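Local atomic coordinates of Serine/threonine-protein kinase pelle (Drosophila melanogaster, PDB entry 1D2Z), a protein that phosphorylates serine and threonine residues in the Toll pathway of embryonic dorsoventral patterning, and binds Tube through the N-terminal death domain described here. Residues M11-R14 against L15-L18; A22-C25 against A26-A30; Y73-T76 against V77-F81. One frame throughout, in Å; residues are numbered along the deposited sequence. Where two conformers were deposited one is given.

In the fold
The chain piece is the six-helix death domain of the kinase. From the N terminus, contact 1 (residues 11-14 with 15-18) shapes the turn that leads into helix 18-31; contact 2 (22-25 with 26-30) is a stretch of that helix, adjoining contact 1 along the chain with no other touch; contact 3 (73-76 with 77-81) turns the chain from helix 61-73 into helix 77-86. All three are local and in series, so none nests or crosses. Contacts 1 and 3, about 9 Å apart centre to centre, are joined by probable hydrogen bonds from Arg14 NE to Asn74 OD1 and Ile13 N to His75 O. Contacts 2 and 3 meet through Leu24 and Leu80, packing helix 18-31 on helix 77-86.

Contact 1 of 3, residues M11-R14 against L15-L18; sequences MAIR and LLPL
Leu15 lies between Ala12 and Arg14 in the short 3-10 turn of residues 13-15 that leads toward helix 18-31. Its CB comes 3.4 Å from Ala12 O, the carbonyl that also takes its backbone N-H. CG, anti to the carbonyl carbon (chi1 -62°), packs 4.3 Å from Ala12 CB. At the branch, CG and CD2 are each 3.9 Å from Arg14 NH1, CD2 meeting the guanidinium obliquely.

The side chains of Arg14 and Leu15 run side by side in the same direction. Ala12 CB lies over one face of the guanidinium, toward its rim, while Arg14 NE is hydrogen-bonded to Asn74 OD1; this describes one of two deposited conformers of Arg14.

Two i to i+3 bonds close the turn: Leu15 N donates to Ala12 O at 2.8 Å, and Leu16 N to Ile13 O at 3.1 Å. Ile13 CG2 packs loosely on Leu16 CD1 alongside the second bond. A water donates to Leu16 O at 2.7 Å and weakly to Arg14 O, bridging the two carbonyls as the chain leaves the turn.

Met11, just ahead of the turn, bends its thioether back over the backbone, and SD comes 3.7 Å from Leu15 O. Its side chain also packs on Val77 of helix 77-86 and on Tyr99 in a loop. Leu16 rests on Val77 as well, and Ile13 on Leu66 and Trp69 of helix 61-73 and Leu80 of helix 77-86, so the turn lies against both helices just before helix 18-31 begins.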
# COMPACT_ATOMS: atom_id res chain seq x y z
N MET A 11 -3.63 -14.62 -6.92
CA MET A 11 -2.43 -13.81 -6.78
C MET A 11 -2.77 -12.33 -6.64
O MET A 11 -3.89 -11.90 -6.92
CB MET A 11 -1.51 -14.00 -7.98
CG MET A 11 -2.10 -13.58 -9.32
SD MET A 11 -0.88 -13.62 -10.65
CE MET A 11 -0.68 -15.40 -10.89
N ALA A 12 -1.78 -11.56 -6.19
CA ALA A 12 -1.95 -10.13 -6.04
C ALA A 12 -1.98 -9.53 -7.44
O ALA A 12 -1.29 -10.01 -8.34
CB ALA A 12 -0.78 -9.56 -5.25
N ILE A 13 -2.80 -8.49 -7.62
CA ILE A 13 -2.93 -7.79 -8.89
C ILE A 13 -1.56 -7.37 -9.43
O ILE A 13 -1.30 -7.44 -10.64
CB ILE A 13 -3.83 -6.53 -8.73
CG1 ILE A 13 -5.28 -6.96 -8.50
CG2 ILE A 13 -3.67 -5.59 -9.93
CD1 ILE A 13 -6.21 -5.84 -8.06
N ARG A 14 -0.68 -6.94 -8.52
CA ARG A 14 0.66 -6.50 -8.89
C ARG A 14 1.51 -7.61 -9.52
O ARG A 14 2.49 -7.33 -10.20
CB ARG A 14 1.38 -5.93 -7.66
CG ARG A 14 1.35 -6.86 -6.46
CD ARG A 14 1.84 -6.19 -5.19
NE ARG A 14 1.68 -7.06 -4.03
CZ ARG A 14 2.43 -8.12 -3.78
NH1 ARG A 14 3.42 -8.46 -4.59
NH2 ARG A 14 2.17 -8.87 -2.71
N LEU A 15 1.10 -8.86 -9.30
CA LEU A 15 1.83 -10.01 -9.86
C LEU A 15 1.28 -10.51 -11.20
O LEU A 15 1.86 -11.41 -11.81
CB LEU A 15 1.87 -11.16 -8.84
CG LEU A 15 2.59 -10.87 -7.51
CD1 LEU A 15 2.43 -12.04 -6.56
CD2 LEU A 15 4.06 -10.58 -7.76
N LEU A 16 0.18 -9.93 -11.67
CA LEU A 16 -0.41 -10.32 -12.95
C LEU A 16 0.62 -10.25 -14.07
O LEU A 16 1.30 -9.23 -14.23
CB LEU A 16 -1.59 -9.41 -13.31
CG LEU A 16 -3.00 -9.81 -12.88
CD1 LEU A 16 -3.96 -8.65 -13.15
CD2 LEU A 16 -3.44 -11.06 -13.62
N PRO A 17 0.77 -11.34 -14.84
CA PRO A 17 1.73 -11.38 -15.96
C PRO A 17 1.49 -10.22 -16.92
O PRO A 17 0.34 -9.86 -17.19
CB PRO A 17 1.44 -12.73 -16.61
CG PRO A 17 1.09 -13.59 -15.42
CD PRO A 17 0.18 -12.67 -14.61
N LEU A 18 2.57 -9.64 -17.45
CA LEU A 18 2.44 -8.51 -18.38
C LEU A 18 1.50 -8.72 -19.57
O LEU A 18 0.75 -7.81 -19.92
CB LEU A 18 3.81 -8.01 -18.82
CG LEU A 18 4.67 -7.48 -17.66
CD1 LEU A 18 5.95 -6.87 -18.20
CD2 LEU A 18 3.88 -6.45 -16.84
O HOH W 1 1.43 -6.92 -12.88

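Contact 2 of 3, residues A22-C25 against A26-A30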
# COMPACT_ATOMS: atom_id res chain seq x y z
N ALA A 22 -1.62 -6.37 -20.11
CA ALA A 22 -1.68 -5.50 -21.30
C ALA A 22 -3.01 -5.65 -22.04
O ALA A 22 -3.55 -4.67 -22.55
CB ALA A 22 -0.50 -5.79 -22.24
N GLN A 23 -3.53 -6.87 -22.11
CA GLN A 23 -4.83 -7.11 -22.77
C GLN A 23 -5.92 -6.40 -21.97
O GLN A 23 -6.73 -5.66 -22.52
CB GLN A 23 -5.18 -8.60 -22.77
CG GLN A 23 -4.59 -9.42 -23.89
CD GLN A 23 -5.10 -10.85 -23.87
OE1 GLN A 23 -5.07 -11.51 -22.83
NE2 GLN A 23 -5.60 -11.33 -25.00
N LEU A 24 -5.92 -6.64 -20.66
CA LEU A 24 -6.90 -6.05 -19.77
C LEU A 24 -6.91 -4.53 -19.84
O LEU A 24 -7.97 -3.92 -20.06
CB LEU A 24 -6.66 -6.52 -18.33
CG LEU A 24 -7.66 -6.05 -17.27
CD1 LEU A 24 -9.09 -6.52 -17.60
CD2 LEU A 24 -7.22 -6.58 -15.92
N CYS A 25 -5.74 -3.92 -19.68
CA CYS A 25 -5.65 -2.47 -19.71
C CYS A 25 -6.02 -1.87 -21.06
O CYS A 25 -6.71 -0.85 -21.11
CB CYS A 25 -4.27 -1.99 -19.23
SG CYS A 25 -4.01 -2.38 -17.49
N ALA A 26 -5.61 -2.51 -22.15
CA ALA A 26 -5.96 -2.02 -23.48
C ALA A 26 -7.49 -2.03 -23.62
O ALA A 26 -8.08 -1.08 -24.14
CB ALA A 26 -5.32 -2.90 -24.57
N HIS A 27 -8.13 -3.08 -23.12
CA HIS A 27 -9.58 -3.23 -23.17
C HIS A 27 -10.29 -2.16 -22.33
O HIS A 27 -11.20 -1.49 -22.81
CB HIS A 27 -9.98 -4.63 -22.71
CG HIS A 27 -11.45 -4.79 -22.47
ND1 HIS A 27 -12.39 -4.67 -23.47
CD2 HIS A 27 -12.14 -5.06 -21.33
CE1 HIS A 27 -13.59 -4.85 -22.96
NE2 HIS A 27 -13.47 -5.10 -21.67
N LEU A 28 -9.86 -2.00 -21.08
CA LEU A 28 -10.45 -1.01 -20.18
C LEU A 28 -10.23 0.42 -20.67
O LEU A 28 -11.08 1.29 -20.47
CB LEU A 28 -9.89 -1.20 -18.76
CG LEU A 28 -10.16 -2.55 -18.09
CD1 LEU A 28 -9.35 -2.64 -16.80
CD2 LEU A 28 -11.65 -2.73 -17.81
N ASP A 29 -9.10 0.67 -21.32
CA ASP A 29 -8.81 2.00 -21.84
C ASP A 29 -9.71 2.33 -23.03
O ASP A 29 -10.15 3.46 -23.17
CB ASP A 29 -7.34 2.13 -22.26
CG ASP A 29 -6.40 2.13 -21.08
OD1 ASP A 29 -6.86 2.27 -19.93
OD2 ASP A 29 -5.18 2.00 -21.31
N ALA A 30 -9.96 1.33 -23.87
CA ALA A 30 -10.82 1.50 -25.03
C ALA A 30 -12.23 1.83 -24.56
O ALA A 30 -12.92 2.64 -25.17
CB ALA A 30 -10.83 0.22 -25.87
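Four successive i to i+4 backbone bonds link residues 22-25 to residues 26-30 along helix 18-31, running from Ala26 N to Ala22 O through Asp29 N to Cys25 O; the link from Leu28 N to Leu24 O, 2.9 Å with an N-H...O angle of 167°, is the straightest of them.

Leu24 and Leu28 pack one turn apart, their side chains crossing at a slant. Leu28 CD1 comes 3.8 Å from Leu24 CG and 4.0 Å from Leu24 CD1, so one methyl of Leu28 rests against the branch point of its partner. CG of Leu24 is anti to the backbone N (chi1 -177°), which carries its branch toward the following turn; Leu28 CG is instead anti to its own carbonyl carbon and comes 3.2 Å from Leu24 O. The pair faces the domain core: both pack on Phe84 of helix 77-86 and Ala92 of helix 90-95, and Leu24 also reaches Leu80 and Ile96.

On another side of the helix, the side chain of Cys25 packs on Asn63 and Leu66 of helix 61-73. Asp29 folds back along the helix, bringing CG within 3.0 Å of Cys25 O. As a carboxylate, it has no proton to offer that carbonyl, which accepts from Asp29 N. Ser62 OG is hydrogen-bonded to both Cys25 O and Asp29 OD1, and Ser60 OG to Asp29 OD2.

The helix therefore has two chemically different sides: one carries leucine packing, while the other combines Cys25 packing with a carboxylate held by serine hydroxyls near the start of helix 61-73, which would probably offset the closeness of the negative group to the carbonyl.

Contact 3 of 3, residues Y73-T76 against V77-F81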
# COMPACT_ATOMS: atom_id res chain seq x y z
N TYR A 73 -2.90 -1.02 -2.00
CA TYR A 73 -3.82 -1.82 -1.20
C TYR A 73 -3.65 -3.32 -1.27
O TYR A 73 -4.40 -4.06 -0.63
CB TYR A 73 -5.26 -1.39 -1.49
CG TYR A 73 -5.43 0.11 -1.41
CD1 TYR A 73 -5.62 0.73 -0.18
CD2 TYR A 73 -5.33 0.90 -2.54
CE1 TYR A 73 -5.72 2.11 -0.08
CE2 TYR A 73 -5.42 2.29 -2.46
CZ TYR A 73 -5.62 2.89 -1.22
OH TYR A 73 -5.74 4.24 -1.12
N ASN A 74 -2.68 -3.77 -2.06
CA ASN A 74 -2.37 -5.20 -2.18
C ASN A 74 -3.60 -6.06 -2.49
O ASN A 74 -3.79 -7.11 -1.89
CB ASN A 74 -1.70 -5.68 -0.88
CG ASN A 74 -0.90 -6.96 -1.06
OD1 ASN A 74 -0.44 -7.27 -2.16
ND2 ASN A 74 -0.72 -7.71 0.03
N HIS A 75 -4.44 -5.60 -3.41
CA HIS A 75 -5.64 -6.35 -3.78
C HIS A 75 -5.32 -7.52 -4.71
O HIS A 75 -4.33 -7.48 -5.45
CB HIS A 75 -6.70 -5.44 -4.39
CG HIS A 75 -7.40 -4.58 -3.39
ND1 HIS A 75 -8.01 -5.10 -2.27
CD2 HIS A 75 -7.58 -3.24 -3.33
CE1 HIS A 75 -8.54 -4.12 -1.56
NE2 HIS A 75 -8.30 -2.98 -2.18
N THR A 76 -6.14 -8.56 -4.63
CA THR A 76 -5.99 -9.78 -5.42
C THR A 76 -6.78 -9.75 -6.72
O THR A 76 -7.68 -8.92 -6.91
CB THR A 76 -6.47 -11.01 -4.63
OG1 THR A 76 -7.89 -10.93 -4.45
CG2 THR A 76 -5.79 -11.11 -3.27
N VAL A 77 -6.46 -10.69 -7.61
CA VAL A 77 -7.15 -10.78 -8.89
C VAL A 77 -8.62 -11.09 -8.65
O VAL A 77 -9.49 -10.62 -9.38
CB VAL A 77 -6.51 -11.85 -9.82
CG1 VAL A 77 -7.25 -11.92 -11.13
CG2 VAL A 77 -5.05 -11.51 -10.09
N GLN A 78 -8.91 -11.87 -7.61
CA GLN A 78 -10.31 -12.20 -7.32
C GLN A 78 -11.09 -10.93 -6.96
O GLN A 78 -12.22 -10.74 -7.42
CB GLN A 78 -10.41 -13.22 -6.18
CG GLN A 78 -11.85 -13.66 -5.91
CD GLN A 78 -11.96 -14.69 -4.81
OE1 GLN A 78 -12.62 -14.46 -3.80
NE2 GLN A 78 -11.34 -15.84 -5.01
N THR A 79 -10.47 -10.05 -6.18
CA THR A 79 -11.13 -8.80 -5.79
C THR A 79 -11.34 -7.93 -7.03
O THR A 79 -12.37 -7.27 -7.16
CB THR A 79 -10.32 -8.07 -4.69
OG1 THR A 79 -10.23 -8.92 -3.54
CG2 THR A 79 -11.02 -6.77 -4.28
N LEU A 80 -10.39 -7.99 -7.96
CA LEU A 80 -10.49 -7.24 -9.22
C LEU A 80 -11.66 -7.82 -10.03
O LEU A 80 -12.44 -7.08 -10.64
CB LEU A 80 -9.18 -7.37 -10.01
CG LEU A 80 -9.13 -6.66 -11.37
CD1 LEU A 80 -9.29 -5.14 -11.18
CD2 LEU A 80 -7.82 -6.99 -12.05
N PHE A 81 -11.78 -9.14 -10.02
CA PHE A 81 -12.85 -9.86 -10.71
C PHE A 81 -14.20 -9.37 -10.16
O PHE A 81 -15.11 -9.04 -10.93
CB PHE A 81 -12.67 -11.37 -10.48
CG PHE A 81 -13.58 -12.24 -11.30
CD1 PHE A 81 -13.29 -12.53 -12.63
CD2 PHE A 81 -14.72 -12.81 -10.73
CE1 PHE A 81 -14.11 -13.38 -13.38
CE2 PHE A 81 -15.55 -13.66 -11.47
CZ PHE A 81 -15.25 -13.95 -12.80
O HOH W 2 -8.27 -7.82 -2.23
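Thr76 is the N-cap of helix 77-86 in the death domain, and its side chain closes the first turn. Thr76 OG1 accepts from Thr79 N at 3.2 Å with an N-H...O angle of 159°, and Thr76 O accepts from Leu80 N at 3.1 Å. The cap hydroxyl sits between the backbone N and the carbonyl carbon (chi1 67°), which turns it over the helix end toward Thr79. The two threonine side chains cross at about a right angle, their OG1 atoms 3.2 Å apart. Thr76 OG1 is also hydrogen-bonded to Asp8, so the cap joins the N-terminal segment to this helix.

With an alanine here, Thr79 N would probably lose its capping acceptor and Asp8 its hydroxyl partner.

His75 lies beside the cap, with Tyr73 O over the centre of one ring face. Its NE2 is hydrogen-bonded to Pro143 O of the Tube death domain, so this loop forms part of the interface. Thr79 CG2 approaches the ring obliquely, 4.0 Å from His75 ND1. A water in the plane of the imidazole sits 2.7 Å from His75 ND1 and 2.6 Å from Thr79 OG1, and accepts from Thr76 N.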